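Local coordinates for protein glycosyltransferase Gtf1 (Streptococcus gordonii, PDB 5E9T) that is a glycosyltransferase of the GT-B type that carries an extended antiparallel beta-sheet domain and associates with the stabilizing protein Gtf2, at residues 91-96 with 106-111. The protein carries 1 engineered substitution. Sequence-based numbering, arbitrary orientation.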
# COMPACT_ATOMS: atom_id res chain seq x y z
N GLN A 91 -28.65 30.56 -27.69
CA GLN A 91 -28.52 31.92 -27.21
C GLN A 91 -29.33 32.09 -25.93
O GLN A 91 -30.46 31.61 -25.85
CB GLN A 91 -28.99 32.93 -28.27
CG GLN A 91 -28.11 33.02 -29.50
CD GLN A 91 -26.86 33.83 -29.27
OE1 GLN A 91 -25.75 33.30 -29.26
NE2 GLN A 91 -27.03 35.14 -29.10
N PRO A 92 -28.78 32.78 -24.93
CA PRO A 92 -29.50 32.92 -23.66
C PRO A 92 -30.62 33.95 -23.76
O PRO A 92 -30.47 35.00 -24.39
CB PRO A 92 -28.41 33.36 -22.68
CG PRO A 92 -27.42 34.07 -23.53
CD PRO A 92 -27.45 33.40 -24.88
N GLU A 93 -31.74 33.64 -23.12
CA GLU A 93 -32.87 34.56 -23.08
C GLU A 93 -32.54 35.78 -22.22
O GLU A 93 -32.76 36.92 -22.62
CB GLU A 93 -34.11 33.86 -22.53
CG GLU A 93 -35.36 34.07 -23.34
CD GLU A 93 -35.85 32.79 -23.98
OE1 GLU A 93 -36.74 32.13 -23.39
OE2 GLU A 93 -35.33 32.43 -25.06
N ARG A 94 -32.00 35.53 -21.03
CA ARG A 94 -31.86 36.55 -20.00
C ARG A 94 -30.47 36.45 -19.41
O ARG A 94 -29.77 35.44 -19.54
CB ARG A 94 -32.92 36.34 -18.92
CG ARG A 94 -33.26 34.87 -18.77
CD ARG A 94 -34.27 34.59 -17.68
NE ARG A 94 -33.83 35.12 -16.40
CZ ARG A 94 -34.21 34.65 -15.22
NH1 ARG A 94 -35.04 33.62 -15.13
NH2 ARG A 94 -33.74 35.21 -14.11
N SER A 95 -30.06 37.53 -18.75
CA SER A 95 -28.81 37.56 -18.02
C SER A 95 -29.08 38.00 -16.58
O SER A 95 -30.10 38.62 -16.28
CB SER A 95 -27.79 38.50 -18.68
OG SER A 95 -27.44 39.56 -17.82
N GLU A 96 -28.15 37.64 -15.70
CA GLU A 96 -28.20 38.01 -14.30
C GLU A 96 -26.81 38.44 -13.89
O GLU A 96 -25.82 37.86 -14.35
CB GLU A 96 -28.68 36.84 -13.43
CG GLU A 96 -29.76 37.18 -12.43
CD GLU A 96 -30.33 35.94 -11.76
OE1 GLU A 96 -29.55 35.14 -11.20
OE2 GLU A 96 -31.57 35.75 -11.82
N TYR A 106 -30.84 29.67 -20.17
CA TYR A 106 -31.28 29.03 -21.41
C TYR A 106 -32.56 28.25 -21.11
O TYR A 106 -32.54 27.01 -21.03
CB TYR A 106 -30.20 28.11 -21.97
CG TYR A 106 -28.90 28.79 -22.37
CD1 TYR A 106 -27.97 29.17 -21.41
CD2 TYR A 106 -28.60 29.03 -23.70
CE1 TYR A 106 -26.78 29.78 -21.77
CE2 TYR A 106 -27.42 29.65 -24.07
CZ TYR A 106 -26.51 30.02 -23.10
OH TYR A 106 -25.34 30.63 -23.47
N PRO A 107 -33.69 28.94 -20.93
CA PRO A 107 -34.91 28.24 -20.49
C PRO A 107 -35.40 27.21 -21.49
O PRO A 107 -36.07 26.25 -21.09
CB PRO A 107 -35.93 29.37 -20.31
CG PRO A 107 -35.14 30.65 -20.39
CD PRO A 107 -33.94 30.36 -21.22
N GLN A 108 -35.10 27.39 -22.77
CA GLN A 108 -35.56 26.45 -23.79
C GLN A 108 -35.14 25.03 -23.45
O GLN A 108 -35.91 24.08 -23.65
CB GLN A 108 -35.03 26.86 -25.17
CG GLN A 108 -33.57 27.30 -25.22
CD GLN A 108 -33.36 28.76 -24.85
OE1 GLN A 108 -34.26 29.41 -24.33
NE2 GLN A 108 -32.17 29.28 -25.14
N ASP A 109 -33.92 24.85 -22.95
CA ASP A 109 -33.42 23.55 -22.54
C ASP A 109 -33.45 23.30 -21.03
O ASP A 109 -33.15 22.18 -20.61
CB ASP A 109 -32.00 23.36 -23.06
CG ASP A 109 -31.83 23.90 -24.47
OD1 ASP A 109 -32.64 23.51 -25.34
OD2 ASP A 109 -30.92 24.71 -24.69
N ASP A 110 -33.83 24.29 -20.22
CA ASP A 110 -33.73 24.20 -18.75
C ASP A 110 -32.28 24.00 -18.31
O ASP A 110 -31.95 23.07 -17.57
CB ASP A 110 -34.64 23.10 -18.19
CG ASP A 110 -34.86 23.24 -16.69
OD1 ASP A 110 -34.37 24.22 -16.10
OD2 ASP A 110 -35.54 22.37 -16.11
N GLN A 111 -31.40 24.89 -18.78
CA GLN A 111 -30.00 24.90 -18.37
C GLN A 111 -29.53 26.34 -18.26
O GLN A 111 -30.01 27.22 -18.99
CB GLN A 111 -29.11 24.13 -19.37
CG GLN A 111 -28.90 24.85 -20.70
CD GLN A 111 -28.12 24.02 -21.70
OE1 GLN A 111 -28.30 22.81 -21.81
NE2 GLN A 111 -27.23 24.68 -22.45
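Pro92 lies beside Tyr106 in the extended beta-sheet domain, with its CB over one face of the ring. Segment 91-96 runs into strand 94-98, at one end of the ten-stranded antiparallel sheet within this chain. Residues 106-111 form the turn between strands 101-106 and 111-117 and contain a G1 beta bulge, with Asp110 and Gln111 both opposite Tyr106. Pro92 CB makes a CH-pi contact, 4.0 Å from the Tyr106 ring centroid and 16° off the ring normal. It is offset toward the rim, near CZ and CE1 of Tyr106. Proline CG reaches the hydroxyl end of the ring. Pro92 CD is 3.8 Å from both OH and CE2 of Tyr106. Leu85 of helix 81-86 touches both Pro92 and Tyr106.

Beside this pair, Glu93 crosses Pro107, its CB 3.7 Å from Pro107 CD. A weak hydrogen bond also joins the segments. Gln108 NE2 donates to Gln91 O at 3.0 Å, with a bent N-H...O angle of 129°. The other end of this amide meets a carboxylate: the carboxylate plane of Glu93 and the amide plane of Gln108 are 35° apart, and Gln108 OE1 and Glu93 OE2, both acceptors, are 3.3 Å apart without bonding.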